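Local coordinates for SusD superfamily protein (Bacteroides thetaiotaomicron VPI-5482, PDB 3HDX) that probably binds polysaccharide at the outer membrane, as SusD-family proteins do when glycans are captured for uptake, at residues S146-D151 with N468-Q473; W75-A80 with R127-V132; K71-R76 with P459-I464. All blocks are in the same frame, centred on the assembly; numbering follows the deposited sequence.

Interaction 1 (S146-D151 with N468-Q473); sequences SMPRTD and NSQIEQ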
ATOM      1  N   SER A 146      -0.360  10.173  27.420  1.00 17.74           N
ATOM      2  CA  SER A 146       1.008  10.511  27.825  0.50 17.97           C
ATOM      3  C   SER A 146       1.797   9.217  27.967  1.00 18.12           C
ATOM      4  O   SER A 146       1.724   8.499  28.993  1.00 18.55           O
ATOM      5  CB  SER A 146       1.056  11.302  29.123  0.50 18.81           C
ATOM      6  OG  SER A 146       2.396  11.589  29.448  0.50 17.82           O
HETATM    7  N   MSE A 147       2.552   8.905  26.912  1.00 16.18           N
HETATM    8  CA  MSE A 147       3.337   7.681  26.841  1.00 15.53           C
HETATM    9  C   MSE A 147       4.430   7.847  25.792  1.00 15.61           C
HETATM   10  O   MSE A 147       4.279   8.674  24.878  1.00 16.81           O
HETATM   11  CB  MSE A 147       2.402   6.491  26.474  1.00 15.78           C
HETATM   12  CG  MSE A 147       1.795   6.574  25.078  1.00 15.96           C
HETATM   13 SE   MSE A 147       0.873   4.995  24.505  0.75 12.43          SE
HETATM   14  CE  MSE A 147       2.304   3.768  24.651  1.00 17.93           C
ATOM     15  N   PRO A 148       5.501   7.055  25.889  1.00 14.68           N
ATOM     16  CA  PRO A 148       6.535   7.131  24.904  1.00 15.45           C
ATOM     17  C   PRO A 148       6.149   6.371  23.611  1.00 13.93           C
ATOM     18  O   PRO A 148       5.120   5.690  23.512  1.00 14.56           O
ATOM     19  CB  PRO A 148       7.714   6.474  25.607  1.00 15.00           C
ATOM     20  CG  PRO A 148       7.051   5.418  26.442  1.00 16.58           C
ATOM     21  CD  PRO A 148       5.807   6.034  26.919  1.00 15.34           C
ATOM     22  N   ARG A 149       7.013   6.508  22.639  1.00 14.22           N
ATOM     23  CA  ARG A 149       6.958   5.664  21.450  1.00 14.00           C
ATOM     24  C   ARG A 149       7.207   4.225  21.920  1.00 14.63           C
ATOM     25  O   ARG A 149       8.049   3.971  22.815  1.00 17.50           O
ATOM     26  CB  ARG A 149       8.020   6.118  20.447  1.00 14.73           C
ATOM     27  CG  ARG A 149       7.781   7.537  19.958  1.00 14.85           C
ATOM     28  CD  ARG A 149       8.927   8.096  19.178  1.00 14.60           C
ATOM     29  NE  ARG A 149       9.069   7.398  17.906  1.00 14.60           N
ATOM     30  CZ  ARG A 149      10.100   7.503  17.086  1.00 15.74           C
ATOM     31  NH1 ARG A 149      11.145   8.302  17.373  1.00 16.42           N
ATOM     32  NH2 ARG A 149      10.116   6.752  15.994  1.00 16.40           N
ATOM     33  N   THR A 150       6.452   3.298  21.354  1.00 12.54           N
ATOM     34  CA  THR A 150       6.561   1.868  21.676  1.00 12.76           C
ATOM     35  C   THR A 150       7.447   1.208  20.634  1.00 12.07           C
ATOM     36  O   THR A 150       7.365   1.552  19.457  1.00 12.87           O
ATOM     37  CB  THR A 150       5.159   1.215  21.686  1.00 12.13           C
ATOM     38  OG1 THR A 150       4.297   1.961  22.567  1.00 13.23           O
ATOM     39  CG2 THR A 150       5.218  -0.284  22.123  1.00 11.82           C
ATOM     40  N   ASP A 151       8.263   0.254  21.078  1.00 12.15           N
ATOM     41  CA  ASP A 151       9.123  -0.496  20.180  0.50 13.21           C
ATOM     42  C   ASP A 151       8.311  -1.018  18.967  1.00 12.14           C
ATOM     43  O   ASP A 151       7.225  -1.584  19.132  1.00 12.66           O
ATOM     44  CB  ASP A 151       9.733  -1.684  20.913  0.50 14.82           C
ATOM     45  CG  ASP A 151      10.728  -2.382  20.091  0.50 18.35           C
ATOM     46  OD1 ASP A 151      11.877  -1.928  20.023  0.50 21.11           O
ATOM     47  OD2 ASP A 151      10.362  -3.386  19.490  0.50 20.48           O
ATOM     48  N   ASN A 468       3.689  16.533  23.410  1.00 25.04           N
ATOM     49  CA  ASN A 468       3.770  15.223  24.100  1.00 25.40           C
ATOM     50  C   ASN A 468       5.226  14.950  24.506  1.00 24.30           C
ATOM     51  O   ASN A 468       5.989  14.327  23.758  1.00 22.86           O
ATOM     52  CB  ASN A 468       3.249  14.115  23.143  1.00 26.65           C
ATOM     53  CG  ASN A 468       1.878  14.439  22.514  1.00 28.21           C
ATOM     54  OD1 ASN A 468       0.862  14.401  23.200  1.00 27.85           O
ATOM     55  ND2 ASN A 468       1.853  14.742  21.178  1.00 29.31           N
ATOM     56  N   SER A 469       5.602  15.400  25.713  1.00 23.00           N
ATOM     57  CA  SER A 469       6.995  15.373  26.171  1.00 23.99           C
ATOM     58  C   SER A 469       7.647  13.985  26.259  1.00 21.54           C
ATOM     59  O   SER A 469       8.876  13.899  26.271  1.00 20.89           O
ATOM     60  CB  SER A 469       7.160  16.102  27.539  1.00 26.01           C
ATOM     61  OG  SER A 469       6.489  15.384  28.551  1.00 28.27           O
ATOM     62  N   GLN A 470       6.862  12.902  26.298  1.00 19.62           N
ATOM     63  CA  GLN A 470       7.485  11.568  26.350  1.00 18.52           C
ATOM     64  C   GLN A 470       7.878  11.059  24.970  1.00 17.05           C
ATOM     65  O   GLN A 470       8.543  10.037  24.907  1.00 16.45           O
ATOM     66  CB  GLN A 470       6.558  10.545  27.008  1.00 19.51           C
ATOM     67  CG  GLN A 470       6.267  10.854  28.489  1.00 20.96           C
ATOM     68  CD  GLN A 470       5.902   9.578  29.232  1.00 22.60           C
ATOM     69  OE1 GLN A 470       6.714   8.643  29.329  1.00 24.44           O
ATOM     70  NE2 GLN A 470       4.707   9.523  29.726  1.00 22.63           N
ATOM     71  N   ILE A 471       7.465  11.757  23.898  1.00 16.40           N
ATOM     72  CA  ILE A 471       7.772  11.353  22.513  0.50 16.27           C
ATOM     73  C   ILE A 471       9.148  11.881  22.137  1.00 16.62           C
ATOM     74  O   ILE A 471       9.362  13.088  22.151  1.00 17.87           O
ATOM     75  CB  ILE A 471       6.744  11.918  21.525  0.50 15.81           C
ATOM     76  CG1 ILE A 471       5.348  11.391  21.860  0.50 16.18           C
ATOM     77  CG2 ILE A 471       7.082  11.539  20.056  0.50 15.35           C
ATOM     78  CD1 ILE A 471       5.269   9.889  21.785  0.50 14.45           C
ATOM     79  N   GLU A 472      10.071  10.977  21.812  1.00 16.79           N
ATOM     80  CA  GLU A 472      11.463  11.297  21.464  0.50 17.77           C
ATOM     81  C   GLU A 472      11.655  11.286  19.950  1.00 17.04           C
ATOM     82  O   GLU A 472      11.097  10.456  19.236  1.00 16.45           O
ATOM     83  CB  GLU A 472      12.419  10.264  22.099  0.50 20.41           C
ATOM     84  CG  GLU A 472      13.931  10.571  21.969  0.50 22.76           C
ATOM     85  CD  GLU A 472      14.830   9.414  22.411  0.50 25.44           C
ATOM     86  OE1 GLU A 472      14.334   8.268  22.592  0.50 27.70           O
ATOM     87  OE2 GLU A 472      16.043   9.656  22.559  0.50 26.36           O
ATOM     88  N   GLN A 473      12.469  12.203  19.457  1.00 16.72           N
ATOM     89  CA  GLN A 473      12.763  12.241  18.048  1.00 15.53           C
ATOM     90  C   GLN A 473      13.620  11.035  17.675  1.00 16.59           C
ATOM     91  O   GLN A 473      14.364  10.483  18.501  1.00 17.08           O
ATOM     92  CB  GLN A 473      13.532  13.536  17.729  1.00 14.81           C
ATOM     93  CG  GLN A 473      13.893  13.769  16.266  1.00 15.39           C
ATOM     94  CD  GLN A 473      12.685  13.745  15.380  1.00 15.76           C
ATOM     95  OE1 GLN A 473      12.288  12.666  14.875  1.00 16.13           O
ATOM     96  NE2 GLN A 473      12.010  14.895  15.280  1.00 16.83           N
TER
HETATM   97  O   HOH W   1       9.415   8.258  22.863  1.00 15.90           O
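A type I beta turn, N468 to I471, lies against the extended loop S146-R149, joining two irregular parts of this SusD-family chain. At the exposed end, Q470 reaches across with CG beside its own backbone N and the rest of the chain extended. Its NE2 donates to S146 OG at 3.1 Å, the hydroxyl oxygen lying in the amide plane and the N-H...O angle a nearly straight 166°. The same side chain runs alongside P148, whose compact, puckered ring brings CD to 3.7 Å from Q470 OE1. Deeper in, the branched I471 suits a buried spot: its CD1 sits 3.5 Å from M147 O, while its branches cross the aliphatic part of R149 at about a right angle. A bend at chi3 (68°) turns the long R149 chain so that NH1 donates to E472 O at 2.8 Å, close to the guanidinium plane.

Further out, R149 NH2 bonds D131 O, so two carbonyls fix the rotation of the guanidinium, and the E472 carboxylate pairs with K478. The turn itself is closed by I471 N to N468 O. One water ties both backbones together, accepting from R149 N and E472 N and donating to Q470 O at 2.8 Å.

Interaction 2 (W75-A80 with R127-V132); sequences WRRFYA and RIWGDV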
ATOM      1  N   TRP A  75       2.135  12.351  12.363  1.00 13.74           N
ATOM      2  CA  TRP A  75       1.359  11.112  12.331  1.00 12.81           C
ATOM      3  C   TRP A  75      -0.112  11.201  12.794  1.00 13.75           C
ATOM      4  O   TRP A  75      -0.771  10.193  12.909  1.00 14.57           O
ATOM      5  CB  TRP A  75       2.112   9.966  13.059  1.00 12.76           C
ATOM      6  CG  TRP A  75       2.405  10.233  14.505  1.00 13.93           C
ATOM      7  CD1 TRP A  75       1.623  10.909  15.437  1.00 14.01           C
ATOM      8  CD2 TRP A  75       3.564   9.800  15.212  1.00 14.36           C
ATOM      9  NE1 TRP A  75       2.246  10.910  16.657  1.00 14.57           N
ATOM     10  CE2 TRP A  75       3.420  10.223  16.558  1.00 15.03           C
ATOM     11  CE3 TRP A  75       4.718   9.082  14.849  1.00 14.05           C
ATOM     12  CZ2 TRP A  75       4.388   9.979  17.514  1.00 14.38           C
ATOM     13  CZ3 TRP A  75       5.669   8.822  15.807  1.00 14.03           C
ATOM     14  CH2 TRP A  75       5.516   9.299  17.118  1.00 13.96           C
ATOM     15  N   ARG A  76      -0.627  12.413  13.060  1.00 14.50           N
ATOM     16  CA  ARG A  76      -1.984  12.560  13.603  0.50 14.85           C
ATOM     17  C   ARG A  76      -3.055  11.793  12.806  1.00 14.14           C
ATOM     18  O   ARG A  76      -3.935  11.175  13.401  1.00 14.51           O
ATOM     19  CB  ARG A  76      -2.335  14.061  13.753  0.50 17.64           C
ATOM     20  CG  ARG A  76      -3.618  14.356  14.477  0.50 21.33           C
ATOM     21  CD  ARG A  76      -3.922  15.870  14.628  0.50 23.65           C
ATOM     22  NE  ARG A  76      -5.168  16.061  15.372  0.50 26.90           N
ATOM     23  CZ  ARG A  76      -5.235  16.255  16.688  0.50 28.11           C
ATOM     24  NH1 ARG A  76      -4.128  16.320  17.416  0.50 28.54           N
ATOM     25  NH2 ARG A  76      -6.414  16.399  17.278  0.50 29.20           N
ATOM     26  N   ARG A  77      -3.002  11.894  11.471  1.00 13.23           N
ATOM     27  CA  ARG A  77      -3.976  11.246  10.619  1.00 13.90           C
ATOM     28  C   ARG A  77      -4.069   9.726  10.806  1.00 13.04           C
ATOM     29  O   ARG A  77      -5.137   9.150  10.643  1.00 14.31           O
ATOM     30  CB  ARG A  77      -3.755  11.610   9.151  1.00 15.74           C
ATOM     31  CG  ARG A  77      -2.419  11.149   8.588  1.00 16.95           C
ATOM     32  CD  ARG A  77      -2.078  11.847   7.259  1.00 17.00           C
ATOM     33  NE  ARG A  77      -0.822  11.370   6.674  1.00 16.24           N
ATOM     34  CZ  ARG A  77       0.406  11.772   7.039  1.00 16.74           C
ATOM     35  NH1 ARG A  77       0.583  12.626   8.067  1.00 18.70           N
ATOM     36  NH2 ARG A  77       1.491  11.322   6.388  1.00 15.96           N
ATOM     37  N   PHE A  78      -2.964   9.106  11.187  1.00 12.91           N
ATOM     38  CA  PHE A  78      -2.983   7.677  11.521  1.00 13.15           C
ATOM     39  C   PHE A  78      -3.691   7.416  12.847  1.00 12.96           C
ATOM     40  O   PHE A  78      -4.501   6.510  12.930  1.00 12.36           O
ATOM     41  CB  PHE A  78      -1.579   7.082  11.454  1.00 14.22           C
ATOM     42  CG  PHE A  78      -1.063   7.031  10.054  1.00 14.14           C
ATOM     43  CD1 PHE A  78      -1.396   5.929   9.245  1.00 13.02           C
ATOM     44  CD2 PHE A  78      -0.367   8.083   9.494  1.00 14.63           C
ATOM     45  CE1 PHE A  78      -0.967   5.872   7.920  1.00 13.29           C
ATOM     46  CE2 PHE A  78       0.031   8.016   8.156  1.00 14.03           C
ATOM     47  CZ  PHE A  78      -0.266   6.928   7.394  1.00 14.33           C
ATOM     48  N   TYR A  79      -3.388   8.204  13.872  1.00 12.67           N
ATOM     49  CA  TYR A  79      -4.092   8.085  15.158  1.00 12.85           C
ATOM     50  C   TYR A  79      -5.585   8.413  15.008  1.00 12.84           C
ATOM     51  O   TYR A  79      -6.406   7.857  15.743  1.00 13.53           O
ATOM     52  CB  TYR A  79      -3.407   8.848  16.298  1.00 12.79           C
ATOM     53  CG  TYR A  79      -2.158   8.135  16.683  1.00 11.30           C
ATOM     54  CD1 TYR A  79      -2.247   6.935  17.407  1.00 11.19           C
ATOM     55  CD2 TYR A  79      -0.906   8.605  16.337  1.00 12.23           C
ATOM     56  CE1 TYR A  79      -1.120   6.214  17.723  1.00 12.25           C
ATOM     57  CE2 TYR A  79       0.205   7.899  16.663  1.00 13.35           C
ATOM     58  CZ  TYR A  79       0.102   6.705  17.368  1.00 13.02           C
ATOM     59  OH  TYR A  79       1.248   6.010  17.621  1.00 13.66           O
ATOM     60  N   ALA A  80      -5.963   9.238  14.014  1.00 13.47           N
ATOM     61  CA  ALA A  80      -7.391   9.468  13.771  1.00 14.01           C
ATOM     62  C   ALA A  80      -8.100   8.158  13.395  1.00 13.74           C
ATOM     63  O   ALA A  80      -9.238   7.903  13.819  1.00 15.15           O
ATOM     64  CB  ALA A  80      -7.625  10.554  12.703  1.00 14.14           C
ATOM     65  N   ARG A 127       6.142   1.298   9.288  1.00 10.75           N
ATOM     66  CA  ARG A 127       7.092   1.335   8.182  1.00 10.92           C
ATOM     67  C   ARG A 127       7.655   2.747   7.971  1.00 10.42           C
ATOM     68  O   ARG A 127       8.798   2.889   7.515  1.00 12.28           O
ATOM     69  CB  ARG A 127       6.479   0.891   6.866  1.00 11.25           C
ATOM     70  CG  ARG A 127       6.053  -0.570   6.823  1.00 10.93           C
ATOM     71  CD  ARG A 127       5.829  -0.990   5.364  1.00 11.74           C
ATOM     72  NE  ARG A 127       4.826  -0.162   4.718  1.00 12.09           N
ATOM     73  CZ  ARG A 127       4.314  -0.404   3.504  1.00 12.45           C
ATOM     74  NH1 ARG A 127       4.682  -1.456   2.794  1.00 12.90           N
ATOM     75  NH2 ARG A 127       3.413   0.412   3.014  1.00 12.10           N
ATOM     76  N   ILE A 128       6.839   3.768   8.273  1.00 11.09           N
ATOM     77  CA  ILE A 128       7.218   5.170   8.062  1.00 11.14           C
ATOM     78  C   ILE A 128       8.109   5.724   9.176  1.00 11.83           C
ATOM     79  O   ILE A 128       9.148   6.315   8.892  1.00 12.29           O
ATOM     80  CB  ILE A 128       5.956   6.061   7.815  1.00 11.91           C
ATOM     81  CG1 ILE A 128       5.271   5.677   6.502  1.00 14.19           C
ATOM     82  CG2 ILE A 128       6.306   7.542   7.803  1.00 11.51           C
ATOM     83  CD1 ILE A 128       3.958   6.354   6.261  1.00 15.85           C
ATOM     84  N   TRP A 129       7.681   5.553  10.414  1.00 11.67           N
ATOM     85  CA  TRP A 129       8.324   6.165  11.577  1.00 11.46           C
ATOM     86  C   TRP A 129       9.106   5.199  12.460  1.00 11.55           C
ATOM     87  O   TRP A 129       9.917   5.637  13.261  1.00 12.66           O
ATOM     88  CB  TRP A 129       7.288   6.914  12.453  1.00 11.20           C
ATOM     89  CG  TRP A 129       6.770   8.173  11.841  1.00 11.86           C
ATOM     90  CD1 TRP A 129       7.393   9.406  11.835  1.00 11.73           C
ATOM     91  CD2 TRP A 129       5.518   8.359  11.182  1.00 12.04           C
ATOM     92  NE1 TRP A 129       6.609  10.317  11.176  1.00 12.49           N
ATOM     93  CE2 TRP A 129       5.451   9.697  10.770  1.00 12.33           C
ATOM     94  CE3 TRP A 129       4.450   7.512  10.873  1.00 12.17           C
ATOM     95  CZ2 TRP A 129       4.365  10.194  10.064  1.00 13.79           C
ATOM     96  CZ3 TRP A 129       3.381   8.005  10.160  1.00 13.30           C
ATOM     97  CH2 TRP A 129       3.339   9.334   9.778  1.00 13.31           C
ATOM     98  N   GLY A 130       8.880   3.895  12.309  1.00 11.35           N
ATOM     99  CA  GLY A 130       9.501   2.916  13.203  1.00 11.70           C
ATOM    100  C   GLY A 130       8.682   2.830  14.494  1.00 11.22           C
ATOM    101  O   GLY A 130       7.496   2.522  14.475  1.00 11.35           O
ATOM    102  N   ASP A 131       9.307   3.153  15.623  1.00 11.52           N
ATOM    103  CA  ASP A 131       8.631   3.111  16.898  1.00 11.62           C
ATOM    104  C   ASP A 131       7.514   4.152  16.903  1.00 11.83           C
ATOM    105  O   ASP A 131       7.721   5.289  16.480  1.00 12.22           O
ATOM    106  CB  ASP A 131       9.592   3.426  18.051  1.00 13.25           C
ATOM    107  CG  ASP A 131      10.740   2.442  18.208  1.00 11.88           C
ATOM    108  OD1 ASP A 131      10.768   1.334  17.606  1.00 13.00           O
ATOM    109  OD2 ASP A 131      11.653   2.814  19.014  1.00 18.07           O
ATOM    110  N   VAL A 132       6.342   3.782  17.410  1.00 11.79           N
ATOM    111  CA  VAL A 132       5.205   4.708  17.512  1.00 12.66           C
ATOM    112  C   VAL A 132       4.451   4.379  18.793  1.00 11.27           C
ATOM    113  O   VAL A 132       4.472   3.203  19.233  1.00 11.24           O
ATOM    114  CB  VAL A 132       4.232   4.642  16.284  1.00 12.32           C
ATOM    115  CG1 VAL A 132       4.931   4.994  14.979  1.00 13.06           C
ATOM    116  CG2 VAL A 132       3.587   3.254  16.200  1.00 13.53           C
TER
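W75 stands at the N-cap of helix 76-91 and opens an aromatic cluster against the C-terminal end of helix 104-129, within the helical, probably TPR-like, framework of the SusD fold. The backbone directs its CB over the face of W129, 3.6 Å from the centroid of the six-membered ring, a CH-pi contact. CG, in the crowded position between backbone N and carbonyl carbon (chi1 60°), swings the indole alongside, so that its six-membered ring turns an edge to the five-membered ring of W129, planes at 79° and centroids 5.2 Å apart. Beyond, W75 CZ3 meets V132 CG1 at 4.0 Å. R77 brings NH2 obliquely to 4.3 Å from W129 CH2, while its N-H groups bond A28 O and V72 O. F78 places CD2 at the edge of W129, 3.8 Å from CZ3. Y79 passes obliquely by V132, its OH 3.5 Å from V132 CB, and bonds P133 O. Behind W129, I128 CG2 covers the other face. G130, with positive phi, ends the helix. No hydrogen bond links the two segments: the fit depends on interlocking ring shapes and apolar burial, with R77 NE and NH2 and Y79 OH bonded to backbone carbonyls elsewhere.

Interaction 3 (K71-R76 with P459-I464); sequences KVSNWR and PVSEDI
Between the end of helix 67-73 and the start of helix 462-467, a closely packed inner side gives way to a looser outer one where water links side chains. Inside, S73 is small enough for the backbones to approach: its CB lies 3.3 Å from P459 O, and its OG, bonded to K70 O, rests against the CA and CB of S461. The indole of W75 is covered on one face by V460 CG1, with V460 CG2 at 3.8 Å from W75 CZ3, while I464 CG2 comes obliquely to 3.7 Å from W75 NE1; beta-branched residues fill these places well. Only a weak bond, S461 N to S73 O, joins the backbones directly, and a water reinforces it, donating to S73 O at 2.6 Å and accepting from W75 N and S461 N.

Outside, N74 holds CG anti to its backbone N (chi1 -176°), so OD1 accepts from R76 N at 2.9 Å in an Asx turn and touches I464 CD1 at 3.6 Å. Its ND2 donates to a second water, shared with S461 OG and D463 OD2. An alanine here would probably loosen the turn into helix 76-91 and the water bridge, since both amide atoms would be gone. S461 OG caps helix 462-467 by accepting from D463 N at 3.2 Å. The contact sets the N-cap of helix 462-467 against the link between helices 67-73 and 76-91.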
ATOM      1  N   LYS A  71       4.452  18.360   7.224  1.00 15.85           N
ATOM      2  CA  LYS A  71       3.080  17.821   7.178  1.00 16.83           C
ATOM      3  C   LYS A  71       3.032  16.301   7.053  1.00 15.59           C
ATOM      4  O   LYS A  71       2.282  15.614   7.763  1.00 15.64           O
ATOM      5  CB  LYS A  71       2.317  18.437   6.006  1.00 19.57           C
ATOM      6  CG  LYS A  71       1.965  19.918   6.206  1.00 22.17           C
ATOM      7  CD  LYS A  71       1.394  20.455   4.902  1.00 26.33           C
ATOM      8  CE  LYS A  71       0.587  21.745   5.049  1.00 29.29           C
ATOM      9  NZ  LYS A  71       0.416  22.270   3.605  1.00 32.11           N
ATOM     10  N   VAL A  72       3.826  15.764   6.151  1.00 14.67           N
ATOM     11  CA  VAL A  72       3.854  14.290   5.994  1.00 13.77           C
ATOM     12  C   VAL A  72       4.349  13.623   7.280  1.00 13.79           C
ATOM     13  O   VAL A  72       3.806  12.597   7.678  1.00 14.15           O
ATOM     14  CB  VAL A  72       4.731  13.866   4.806  1.00 14.14           C
ATOM     15  CG1 VAL A  72       4.953  12.355   4.759  1.00 13.62           C
ATOM     16  CG2 VAL A  72       4.091  14.339   3.508  1.00 14.83           C
ATOM     17  N   SER A  73       5.308  14.266   7.957  1.00 14.85           N
ATOM     18  CA  SER A  73       5.949  13.727   9.145  1.00 14.81           C
ATOM     19  C   SER A  73       5.074  13.719  10.388  1.00 13.75           C
ATOM     20  O   SER A  73       5.444  13.061  11.342  1.00 15.31           O
ATOM     21  CB  SER A  73       7.264  14.461   9.488  1.00 16.74           C
ATOM     22  OG  SER A  73       7.044  15.687  10.139  1.00 18.92           O
ATOM     23  N   ASN A  74       3.953  14.434  10.387  1.00 14.55           N
ATOM     24  CA  ASN A  74       3.026  14.459  11.525  1.00 14.01           C
ATOM     25  C   ASN A  74       2.096  13.252  11.379  1.00 14.76           C
ATOM     26  O   ASN A  74       1.343  13.181  10.434  1.00 15.45           O
ATOM     27  CB  ASN A  74       2.243  15.790  11.518  1.00 14.96           C
ATOM     28  CG  ASN A  74       1.324  15.938  12.722  1.00 16.64           C
ATOM     29  OD1 ASN A  74       0.598  15.012  13.067  1.00 18.59           O
ATOM     30  ND2 ASN A  74       1.333  17.117  13.352  1.00 18.03           N
ATOM     31  N   TRP A  75       2.135  12.351  12.363  1.00 13.74           N
ATOM     32  CA  TRP A  75       1.359  11.112  12.331  1.00 12.81           C
ATOM     33  C   TRP A  75      -0.112  11.201  12.794  1.00 13.75           C
ATOM     34  O   TRP A  75      -0.771  10.193  12.909  1.00 14.57           O
ATOM     35  CB  TRP A  75       2.112   9.966  13.059  1.00 12.76           C
ATOM     36  CG  TRP A  75       2.405  10.233  14.505  1.00 13.93           C
ATOM     37  CD1 TRP A  75       1.623  10.909  15.437  1.00 14.01           C
ATOM     38  CD2 TRP A  75       3.564   9.800  15.212  1.00 14.36           C
ATOM     39  NE1 TRP A  75       2.246  10.910  16.657  1.00 14.57           N
ATOM     40  CE2 TRP A  75       3.420  10.223  16.558  1.00 15.03           C
ATOM     41  CE3 TRP A  75       4.718   9.082  14.849  1.00 14.05           C
ATOM     42  CZ2 TRP A  75       4.388   9.979  17.514  1.00 14.38           C
ATOM     43  CZ3 TRP A  75       5.669   8.822  15.807  1.00 14.03           C
ATOM     44  CH2 TRP A  75       5.516   9.299  17.118  1.00 13.96           C
ATOM     45  N   ARG A  76      -0.627  12.413  13.060  1.00 14.50           N
ATOM     46  CA  ARG A  76      -1.984  12.560  13.603  0.50 14.85           C
ATOM     47  C   ARG A  76      -3.055  11.793  12.806  1.00 14.14           C
ATOM     48  O   ARG A  76      -3.935  11.175  13.401  1.00 14.51           O
ATOM     49  CB  ARG A  76      -2.335  14.061  13.753  0.50 17.64           C
ATOM     50  CG  ARG A  76      -3.618  14.356  14.477  0.50 21.33           C
ATOM     51  CD  ARG A  76      -3.922  15.870  14.628  0.50 23.65           C
ATOM     52  NE  ARG A  76      -5.168  16.061  15.372  0.50 26.90           N
ATOM     53  CZ  ARG A  76      -5.235  16.255  16.688  0.50 28.11           C
ATOM     54  NH1 ARG A  76      -4.128  16.320  17.416  0.50 28.54           N
ATOM     55  NH2 ARG A  76      -6.414  16.399  17.278  0.50 29.20           N
ATOM     56  N   PRO A 459      11.330  11.679  10.212  1.00 14.73           N
ATOM     57  CA  PRO A 459      11.347  12.337  11.514  1.00 14.29           C
ATOM     58  C   PRO A 459       9.920  12.418  12.097  1.00 14.10           C
ATOM     59  O   PRO A 459       8.950  12.358  11.352  1.00 13.88           O
ATOM     60  CB  PRO A 459      11.847  13.743  11.181  1.00 14.90           C
ATOM     61  CG  PRO A 459      11.696  13.930   9.785  1.00 16.86           C
ATOM     62  CD  PRO A 459      11.650  12.611   9.126  1.00 14.90           C
ATOM     63  N   VAL A 460       9.841  12.489  13.427  1.00 13.41           N
ATOM     64  CA  VAL A 460       8.624  12.814  14.138  1.00 14.42           C
ATOM     65  C   VAL A 460       8.437  14.346  14.033  1.00 16.03           C
ATOM     66  O   VAL A 460       9.383  15.112  14.174  1.00 16.52           O
ATOM     67  CB  VAL A 460       8.695  12.347  15.621  1.00 14.96           C
ATOM     68  CG1 VAL A 460       7.430  12.748  16.417  1.00 15.77           C
ATOM     69  CG2 VAL A 460       8.911  10.843  15.673  1.00 15.85           C
ATOM     70  N   SER A 461       7.221  14.782  13.747  1.00 17.65           N
ATOM     71  CA  SER A 461       6.945  16.218  13.641  1.00 19.05           C
ATOM     72  C   SER A 461       7.261  16.902  14.974  1.00 19.32           C
ATOM     73  O   SER A 461       6.911  16.405  16.050  1.00 19.17           O
ATOM     74  CB  SER A 461       5.488  16.483  13.281  1.00 20.30           C
ATOM     75  OG  SER A 461       5.191  17.879  13.460  1.00 23.38           O
ATOM     76  N   GLU A 462       7.938  18.044  14.893  1.00 20.65           N
ATOM     77  CA  GLU A 462       8.274  18.791  16.119  1.00 23.57           C
ATOM     78  C   GLU A 462       7.021  19.261  16.872  1.00 21.67           C
ATOM     79  O   GLU A 462       7.039  19.331  18.101  1.00 21.33           O
ATOM     80  CB  GLU A 462       9.315  19.886  15.825  1.00 26.13           C
ATOM     81  CG  GLU A 462      10.775  19.274  15.489  1.00 30.48           C
ATOM     82  CD  GLU A 462      11.520  18.522  16.656  1.00 32.68           C
ATOM     83  OE1 GLU A 462      11.203  18.814  17.843  1.00 36.27           O
ATOM     84  OE2 GLU A 462      12.447  17.651  16.400  1.00 33.16           O
ATOM     85  N   ASP A 463       5.909  19.458  16.158  1.00 21.81           N
ATOM     86  CA  ASP A 463       4.610  19.793  16.790  1.00 23.89           C
ATOM     87  C   ASP A 463       4.154  18.674  17.739  1.00 23.49           C
ATOM     88  O   ASP A 463       3.683  18.950  18.852  1.00 24.83           O
ATOM     89  CB  ASP A 463       3.505  20.052  15.750  1.00 25.70           C
ATOM     90  CG  ASP A 463       3.767  21.309  14.885  1.00 28.98           C
ATOM     91  OD1 ASP A 463       4.551  22.192  15.311  1.00 30.43           O
ATOM     92  OD2 ASP A 463       3.170  21.395  13.779  1.00 31.22           O
ATOM     93  N   ILE A 464       4.362  17.430  17.323  1.00 20.71           N
ATOM     94  CA  ILE A 464       4.010  16.253  18.143  1.00 19.85           C
ATOM     95  C   ILE A 464       4.873  16.213  19.417  1.00 20.42           C
ATOM     96  O   ILE A 464       4.351  15.990  20.532  1.00 23.46           O
ATOM     97  CB  ILE A 464       4.145  14.914  17.307  1.00 19.85           C
ATOM     98  CG1 ILE A 464       3.124  14.825  16.143  1.00 20.25           C
ATOM     99  CG2 ILE A 464       4.033  13.698  18.213  1.00 19.76           C
ATOM    100  CD1 ILE A 464       1.691  14.694  16.520  1.00 22.22           C
TER
HETATM  101  O   HOH W   2       4.878  12.570  13.868  1.00 19.44           O
HETATM  102  O   HOH W   3       3.016  19.239  12.170  1.00 28.85           O

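How the interactions relate
Interaction 2 is the most buried and the least polar, built from aromatic rings meeting between helices. Interaction 3 is also largely buried but mixes apolar packing with backbone polar groups and waters. Interaction 1, farthest from the chain centre, is partly exposed, and side-chain hydrogen bonds do much of its work. W75 belongs to both 2 and 3, and its CZ3 touches a valine methyl in each; W129 of interaction 2 makes weak bonds to the S73 and P459 carbonyls. Interactions 1 and 3 both bring the chain's C-terminal part onto its N-terminal part, from either end of helix 462-467, and are linked by Q473 to V460. R149 and T150 tie interaction 1 to D131 and V132.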